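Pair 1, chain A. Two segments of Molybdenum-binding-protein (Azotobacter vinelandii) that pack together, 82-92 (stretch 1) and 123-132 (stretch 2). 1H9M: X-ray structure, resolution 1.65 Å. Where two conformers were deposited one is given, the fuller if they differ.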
# COMPACT_ATOMS: atom_id res chain seq x y z
N ASN A 82 5.31 12.12 -4.67
CA ASN A 82 5.91 11.66 -5.91
C ASN A 82 4.90 11.82 -7.04
O ASN A 82 3.83 11.21 -7.06
CB ASN A 82 6.35 10.19 -5.83
CG ASN A 82 7.33 10.07 -4.66
OD1 ASN A 82 8.25 10.89 -4.63
ND2 ASN A 82 7.07 9.22 -3.69
N ILE A 83 5.14 12.86 -7.90
CA ILE A 83 4.20 13.05 -9.02
C ILE A 83 5.08 13.10 -10.28
O ILE A 83 6.10 13.81 -10.34
CB ILE A 83 3.26 14.24 -8.88
CG1 ILE A 83 2.39 14.16 -7.60
CG2 ILE A 83 2.37 14.36 -10.12
CD1 ILE A 83 1.60 15.38 -7.23
N LEU A 84 4.94 12.11 -11.16
CA LEU A 84 5.87 11.92 -12.28
C LEU A 84 5.03 12.01 -13.54
O LEU A 84 4.09 11.26 -13.70
CB LEU A 84 6.62 10.59 -12.19
CG LEU A 84 7.44 10.31 -10.94
CD1 LEU A 84 8.11 8.94 -10.99
CD2 LEU A 84 8.52 11.37 -10.77
N THR A 85 5.27 13.02 -14.40
CA THR A 85 4.38 13.25 -15.53
C THR A 85 4.98 12.79 -16.86
O THR A 85 6.18 12.76 -17.08
CB THR A 85 3.98 14.74 -15.58
OG1 THR A 85 3.38 15.07 -14.31
CG2 THR A 85 2.97 15.03 -16.67
N GLY A 86 4.09 12.21 -17.66
CA GLY A 86 4.57 11.65 -18.93
C GLY A 86 3.39 11.40 -19.85
O GLY A 86 2.35 12.05 -19.79
N THR A 87 3.58 10.41 -20.68
CA THR A 87 2.67 9.95 -21.72
C THR A 87 2.41 8.44 -21.70
O THR A 87 3.36 7.68 -21.58
CB THR A 87 3.12 10.43 -23.12
OG1 THR A 87 2.12 10.07 -24.07
CG2 THR A 87 4.44 9.81 -23.50
N VAL A 88 1.15 8.08 -21.83
CA VAL A 88 0.80 6.67 -21.86
C VAL A 88 1.50 5.98 -23.02
O VAL A 88 1.48 6.53 -24.16
CB VAL A 88 -0.70 6.42 -21.95
CG1 VAL A 88 -0.97 4.92 -22.13
CG2 VAL A 88 -1.43 6.99 -20.74
N LYS A 89 2.24 4.95 -22.76
CA LYS A 89 2.94 4.16 -23.78
C LYS A 89 2.08 2.96 -24.17
O LYS A 89 1.79 2.74 -25.37
CB LYS A 89 4.30 3.74 -23.23
CG LYS A 89 5.17 2.92 -24.16
CD LYS A 89 6.34 2.32 -23.40
CE LYS A 89 7.07 1.28 -24.23
NZ LYS A 89 7.57 0.16 -23.38
N THR A 90 1.82 2.05 -23.21
CA THR A 90 1.05 0.85 -23.49
C THR A 90 -0.05 0.64 -22.43
O THR A 90 0.01 1.19 -21.32
CB THR A 90 1.91 -0.41 -23.48
OG1 THR A 90 2.61 -0.56 -22.24
CG2 THR A 90 3.01 -0.42 -24.55
N ILE A 91 -1.12 -0.00 -22.86
CA ILE A 91 -2.20 -0.44 -21.97
C ILE A 91 -2.47 -1.92 -22.25
O ILE A 91 -2.67 -2.34 -23.40
CB ILE A 91 -3.50 0.35 -22.06
CG1 ILE A 91 -3.22 1.85 -21.84
CG2 ILE A 91 -4.52 -0.09 -21.02
CD1 ILE A 91 -4.44 2.74 -21.86
N GLU A 92 -2.40 -2.69 -21.16
CA GLU A 92 -2.79 -4.10 -21.30
C GLU A 92 -4.06 -4.30 -20.46
O GLU A 92 -3.92 -4.20 -19.23
CB GLU A 92 -1.70 -5.06 -20.91
CG GLU A 92 -2.19 -6.46 -21.28
CD GLU A 92 -1.17 -7.53 -20.96
OE1 GLU A 92 -0.10 -7.22 -20.40
OE2 GLU A 92 -1.47 -8.69 -21.30
N GLY A 123 -9.79 8.55 -19.81
CA GLY A 123 -9.44 8.59 -21.23
C GLY A 123 -8.02 8.19 -21.52
O GLY A 123 -7.38 8.63 -22.50
N LEU A 124 -7.45 7.24 -20.74
CA LEU A 124 -6.10 6.78 -21.01
C LEU A 124 -6.12 5.96 -22.29
O LEU A 124 -6.98 5.12 -22.55
CB LEU A 124 -5.51 5.95 -19.85
CG LEU A 124 -5.57 6.66 -18.50
CD1 LEU A 124 -5.33 5.69 -17.34
CD2 LEU A 124 -4.52 7.77 -18.49
N LYS A 125 -5.12 6.18 -23.11
CA LYS A 125 -4.85 5.49 -24.36
C LYS A 125 -3.43 5.92 -24.75
O LYS A 125 -3.01 6.94 -24.22
CB LYS A 125 -5.82 5.93 -25.45
CG LYS A 125 -5.51 7.31 -25.99
N PRO A 126 -2.73 5.13 -25.54
CA PRO A 126 -1.36 5.38 -25.91
C PRO A 126 -1.27 6.80 -26.47
O PRO A 126 -2.18 7.24 -27.18
CB PRO A 126 -1.03 4.27 -26.91
CG PRO A 126 -1.96 3.15 -26.48
CD PRO A 126 -3.24 3.84 -26.11
N GLY A 127 -0.30 7.58 -25.99
CA GLY A 127 -0.19 8.97 -26.43
C GLY A 127 -0.67 10.01 -25.44
O GLY A 127 -0.17 11.15 -25.43
N ALA A 128 -1.59 9.62 -24.54
CA ALA A 128 -2.22 10.48 -23.59
C ALA A 128 -1.30 10.95 -22.45
O ALA A 128 -0.47 10.15 -22.03
CB ALA A 128 -3.48 9.86 -22.99
N SER A 129 -1.51 12.21 -22.07
CA SER A 129 -0.74 12.78 -20.98
C SER A 129 -1.34 12.21 -19.65
O SER A 129 -2.53 12.35 -19.47
CB SER A 129 -0.85 14.31 -20.78
OG SER A 129 -0.93 14.94 -22.04
N ALA A 130 -0.41 11.90 -18.78
CA ALA A 130 -0.93 11.49 -17.44
C ALA A 130 0.21 11.53 -16.46
O ALA A 130 1.37 11.58 -16.83
CB ALA A 130 -1.50 10.08 -17.52
N SER A 131 -0.13 11.64 -15.16
CA SER A 131 0.93 11.64 -14.13
C SER A 131 0.77 10.39 -13.20
O SER A 131 -0.39 10.04 -12.97
CB SER A 131 0.77 12.84 -13.20
OG SER A 131 0.90 14.07 -13.94
N ALA A 132 1.94 9.90 -12.83
CA ALA A 132 1.92 8.74 -11.89
C ALA A 132 2.05 9.40 -10.52
O ALA A 132 2.90 10.26 -10.35
CB ALA A 132 3.09 7.84 -12.16

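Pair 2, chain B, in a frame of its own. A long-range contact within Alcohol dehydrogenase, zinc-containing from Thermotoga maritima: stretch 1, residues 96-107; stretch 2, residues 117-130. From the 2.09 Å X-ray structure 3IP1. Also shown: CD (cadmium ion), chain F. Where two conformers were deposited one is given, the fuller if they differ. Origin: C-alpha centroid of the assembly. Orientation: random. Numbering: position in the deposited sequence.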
# COMPACT_ATOMS: atom_id res chain seq x y z
N GLY B 96 -29.50 21.86 1.50
CA GLY B 96 -29.29 21.00 2.66
C GLY B 96 -28.77 19.62 2.28
O GLY B 96 -29.42 18.90 1.50
N HIS B 97 -27.60 19.26 2.81
CA HIS B 97 -26.97 17.98 2.46
C HIS B 97 -26.24 17.31 3.63
O HIS B 97 -25.63 16.25 3.46
CB HIS B 97 -26.05 18.15 1.25
CG HIS B 97 -24.89 19.05 1.51
ND1 HIS B 97 -24.90 20.38 1.18
CD2 HIS B 97 -23.69 18.81 2.10
CE1 HIS B 97 -23.75 20.93 1.54
NE2 HIS B 97 -23.01 20.00 2.12
N GLU B 98 -26.30 17.91 4.81
CA GLU B 98 -25.68 17.33 6.00
C GLU B 98 -26.77 16.89 6.96
O GLU B 98 -27.07 17.58 7.93
CB GLU B 98 -24.77 18.35 6.68
CG GLU B 98 -23.60 18.81 5.86
CD GLU B 98 -22.79 19.89 6.55
OE1 GLU B 98 -23.15 20.30 7.68
OE2 GLU B 98 -21.79 20.35 5.97
N PHE B 99 -27.36 15.73 6.71
CA PHE B 99 -28.63 15.44 7.35
C PHE B 99 -28.81 14.02 7.87
O PHE B 99 -28.10 13.10 7.45
CB PHE B 99 -29.77 15.77 6.39
CG PHE B 99 -30.08 14.65 5.42
CD1 PHE B 99 -29.28 14.45 4.30
CD2 PHE B 99 -31.18 13.82 5.63
CE1 PHE B 99 -29.57 13.42 3.40
CE2 PHE B 99 -31.49 12.80 4.74
CZ PHE B 99 -30.67 12.58 3.62
N SER B 100 -29.81 13.87 8.74
CA SER B 100 -30.30 12.58 9.20
C SER B 100 -31.83 12.65 9.40
O SER B 100 -32.44 13.73 9.36
CB SER B 100 -29.64 12.21 10.51
OG SER B 100 -29.98 13.21 11.47
N GLY B 101 -32.44 11.48 9.60
CA GLY B 101 -33.89 11.41 9.74
C GLY B 101 -34.34 9.97 9.83
O GLY B 101 -33.53 9.08 10.09
N VAL B 102 -35.63 9.73 9.66
CA VAL B 102 -36.14 8.37 9.75
C VAL B 102 -36.84 7.97 8.45
O VAL B 102 -37.50 8.79 7.80
CB VAL B 102 -37.04 8.16 11.02
CG1 VAL B 102 -36.31 8.60 12.28
CG2 VAL B 102 -38.34 8.91 10.90
N VAL B 103 -36.66 6.71 8.06
CA VAL B 103 -37.32 6.20 6.87
C VAL B 103 -38.83 6.14 7.10
O VAL B 103 -39.30 5.58 8.10
CB VAL B 103 -36.77 4.81 6.43
CG1 VAL B 103 -37.42 4.37 5.13
CG2 VAL B 103 -35.23 4.88 6.25
N VAL B 104 -39.60 6.76 6.20
CA VAL B 104 -41.06 6.70 6.29
C VAL B 104 -41.67 5.94 5.13
O VAL B 104 -42.83 5.61 5.16
CB VAL B 104 -41.75 8.10 6.46
CG1 VAL B 104 -41.36 8.75 7.78
CG2 VAL B 104 -41.51 9.01 5.25
N GLU B 105 -40.89 5.68 4.09
CA GLU B 105 -41.34 4.87 3.00
C GLU B 105 -40.11 4.35 2.25
O GLU B 105 -39.13 5.06 2.10
CB GLU B 105 -42.23 5.69 2.08
CG GLU B 105 -42.77 4.88 0.92
CD GLU B 105 -43.96 5.50 0.22
OE1 GLU B 105 -44.70 4.73 -0.45
OE2 GLU B 105 -44.14 6.74 0.31
N ALA B 106 -40.20 3.11 1.77
CA ALA B 106 -39.14 2.46 0.99
C ALA B 106 -39.75 1.68 -0.17
O ALA B 106 -40.74 0.96 0.02
CB ALA B 106 -38.32 1.53 1.87
N GLY B 107 -39.17 1.79 -1.36
CA GLY B 107 -39.57 0.97 -2.50
C GLY B 107 -39.21 -0.49 -2.29
O GLY B 107 -38.47 -0.82 -1.36
N LYS B 117 -31.60 -6.22 3.62
CA LYS B 117 -33.03 -6.32 3.36
C LYS B 117 -33.61 -4.94 3.16
O LYS B 117 -32.97 -3.93 3.49
CB LYS B 117 -33.74 -7.04 4.51
CG LYS B 117 -33.37 -8.51 4.56
CD LYS B 117 -33.76 -9.16 5.87
CE LYS B 117 -33.40 -10.64 5.83
NZ LYS B 117 -33.88 -11.35 7.05
N ARG B 118 -34.81 -4.91 2.59
CA ARG B 118 -35.55 -3.67 2.39
C ARG B 118 -35.54 -2.85 3.68
O ARG B 118 -35.67 -3.41 4.79
CB ARG B 118 -36.99 -3.95 1.96
CG ARG B 118 -37.53 -3.01 0.89
CD ARG B 118 -39.05 -3.19 0.66
NE ARG B 118 -39.86 -2.29 1.49
CZ ARG B 118 -41.14 -2.01 1.27
NH1 ARG B 118 -41.79 -2.54 0.24
NH2 ARG B 118 -41.77 -1.19 2.08
N PHE B 119 -35.36 -1.55 3.53
CA PHE B 119 -35.37 -0.62 4.63
C PHE B 119 -36.70 -0.73 5.36
O PHE B 119 -37.73 -0.84 4.72
CB PHE B 119 -35.22 0.81 4.10
CG PHE B 119 -33.82 1.35 4.18
CD1 PHE B 119 -33.26 1.67 5.41
CD2 PHE B 119 -33.06 1.51 3.02
CE1 PHE B 119 -31.94 2.16 5.48
CE2 PHE B 119 -31.76 2.00 3.09
CZ PHE B 119 -31.20 2.33 4.32
N GLU B 120 -36.67 -0.71 6.69
CA GLU B 120 -37.91 -0.70 7.47
C GLU B 120 -38.35 0.72 7.77
O GLU B 120 -37.51 1.61 7.97
CB GLU B 120 -37.74 -1.42 8.82
CG GLU B 120 -37.64 -2.93 8.70
CD GLU B 120 -37.23 -3.56 10.01
OE1 GLU B 120 -37.59 -3.05 11.10
OE2 GLU B 120 -36.53 -4.59 9.95
N ILE B 121 -39.65 0.93 7.82
CA ILE B 121 -40.19 2.19 8.33
C ILE B 121 -39.68 2.38 9.75
O ILE B 121 -39.69 1.44 10.55
CB ILE B 121 -41.73 2.22 8.26
CG1 ILE B 121 -42.17 2.32 6.79
CG2 ILE B 121 -42.29 3.37 9.11
CD1 ILE B 121 -43.72 2.25 6.53
N GLY B 122 -39.21 3.58 10.07
CA GLY B 122 -38.67 3.86 11.39
C GLY B 122 -37.16 3.78 11.51
O GLY B 122 -36.61 4.20 12.51
N GLU B 123 -36.47 3.24 10.50
CA GLU B 123 -35.00 3.12 10.55
C GLU B 123 -34.35 4.52 10.53
O GLU B 123 -34.67 5.32 9.64
CB GLU B 123 -34.48 2.28 9.39
CG GLU B 123 -32.96 2.18 9.29
CD GLU B 123 -32.36 1.06 10.16
OE1 GLU B 123 -33.07 0.55 11.05
OE2 GLU B 123 -31.17 0.71 9.98
N PRO B 124 -33.46 4.81 11.51
CA PRO B 124 -32.73 6.09 11.49
C PRO B 124 -31.56 6.04 10.51
O PRO B 124 -30.76 5.09 10.53
CB PRO B 124 -32.21 6.23 12.93
CG PRO B 124 -32.13 4.81 13.46
CD PRO B 124 -33.11 3.98 12.69
N VAL B 125 -31.44 7.07 9.68
CA VAL B 125 -30.42 7.08 8.64
C VAL B 125 -29.78 8.44 8.43
O VAL B 125 -30.34 9.47 8.82
CB VAL B 125 -30.98 6.57 7.26
CG1 VAL B 125 -31.35 5.12 7.34
CG2 VAL B 125 -32.18 7.40 6.79
N CYS B 126 -28.59 8.42 7.83
CA CYS B 126 -28.02 9.61 7.23
C CYS B 126 -27.73 9.25 5.77
O CYS B 126 -27.81 8.08 5.40
CB CYS B 126 -26.74 10.03 7.95
SG CYS B 126 -25.42 8.81 7.83
N ALA B 127 -27.39 10.22 4.94
CA ALA B 127 -27.11 9.90 3.55
C ALA B 127 -25.96 10.69 2.95
O ALA B 127 -25.59 11.76 3.45
CB ALA B 127 -28.37 10.02 2.69
N GLU B 128 -25.37 10.13 1.91
CA GLU B 128 -24.28 10.77 1.20
C GLU B 128 -24.83 11.91 0.34
O GLU B 128 -25.99 11.87 -0.10
CB GLU B 128 -23.52 9.74 0.34
CG GLU B 128 -23.10 8.50 1.13
CD GLU B 128 -22.44 7.43 0.27
OE1 GLU B 128 -21.96 7.72 -0.84
OE2 GLU B 128 -22.40 6.28 0.71
N GLU B 129 -24.00 12.90 0.10
CA GLU B 129 -24.33 14.04 -0.76
C GLU B 129 -23.87 13.83 -2.23
O GLU B 129 -24.48 14.39 -3.16
CB GLU B 129 -23.75 15.32 -0.12
CG GLU B 129 -23.83 16.60 -0.93
CD GLU B 129 -22.71 16.73 -1.97
OE1 GLU B 129 -21.70 16.01 -1.91
OE2 GLU B 129 -22.85 17.58 -2.86
N MSE B 130 -22.81 13.04 -2.43
CA MSE B 130 -22.30 12.75 -3.77
C MSE B 130 -23.14 11.63 -4.35
O MSE B 130 -23.03 10.49 -3.93
CB MSE B 130 -20.83 12.30 -3.74
CG MSE B 130 -19.83 13.25 -3.04
SE MSE B 130 -19.47 14.90 -4.05
CE MSE B 130 -18.11 14.17 -5.26
CD CD F . -21.02 19.62 3.64
O HOH W 1 -25.84 13.98 5.01
O HOH W 2 -18.80 19.27 4.35

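A backbone arrangement can be held by main-chain hydrogen bonds while many of the side chains on it differ, and these two pairs make the principle concrete. In each, a long strand runs antiparallel to a short one that is preceded by a type II turn, and 14 central residues superpose with an RMSD of 0.5 Å. The strand directions differ by 156° in pair 1 and 137° in pair 2.

The common frame is a ladder of backbone bonds. Gly A86 and Ala A130 form a hydrogen-bonded pair, Gly A86 N to Ala A130 O and Ala A130 N to Gly A86 O both being 2.9 Å; at the matching positions, Gly B101 N reaches Val B125 O at 3.0 Å and Val B125 N reaches Gly B101 O at 2.9 Å. Two residues on, the valine of the long strand bonds to the turn. Val A88 N donates to Ala A128 O at 2.6 Å and Val A88 O accepts from Gly A127 N at 2.8 Å; Val B103 N donates to Glu B123 O at 2.9 Å and Val B103 O accepts from Gly B122 N at 2.8 Å. The turn is closed internally by Ala A128 N to Lys A125 O, 3.0 Å, and by Glu B123 N to Glu B120 O, 3.2 Å.

Three positions keep their residue. Gly A127 and Gly B122 have positive phi, at backbone angles where a CB would be jammed against the preceding carbonyl oxygen. Gly A86 matches Gly B101, and Val A88 matches Val B103. Each valine adopts the t rotamer and is among the most heavily covered residues of its contact.

Around that valine the packing is solved differently. Val A88 CG2 lies 4.2 Å from Ala A128 CB and 4.5 Å from Ala A130 CB. In pair 2 Val B125 occupies the position matching Ala A130, and its CG2 comes within 4.0 Å of Val B103 CG2. Beyond the matched positions, Leu A124 CD2 approaches Val A88 CG2 at 3.9 Å, while Phe B119 CD1 approaches Val B103 CG2 at the same 3.9 Å. Size is also traded further along the strand: Ile A91 extends CD1 to 3.9 Å from Leu A124 CB, whereas its small counterpart Ala B106 places its own CB 3.9 Å from Phe B119 CB.

On the face carrying Thr A85, Thr A87, Ser A129 and Ser A131, pair 1 adds polar links. Thr A85 OG1 and Ser A131 OG share a 2.7 Å hydrogen bond, and Thr A87 OG1 lies 2.9 Å from Gly A127 O, within reach of a weak bond. Pair 2 has Ser B100, Val B102, Pro B124 and Cys B126 at these positions, with no side-chain hydrogen bond between the stretches; Ser B100 CB simply sits 4.4 Å from Cys B126 CB. The backbone bonds are common to both contacts, and the side chains fill the remaining space in more than one way.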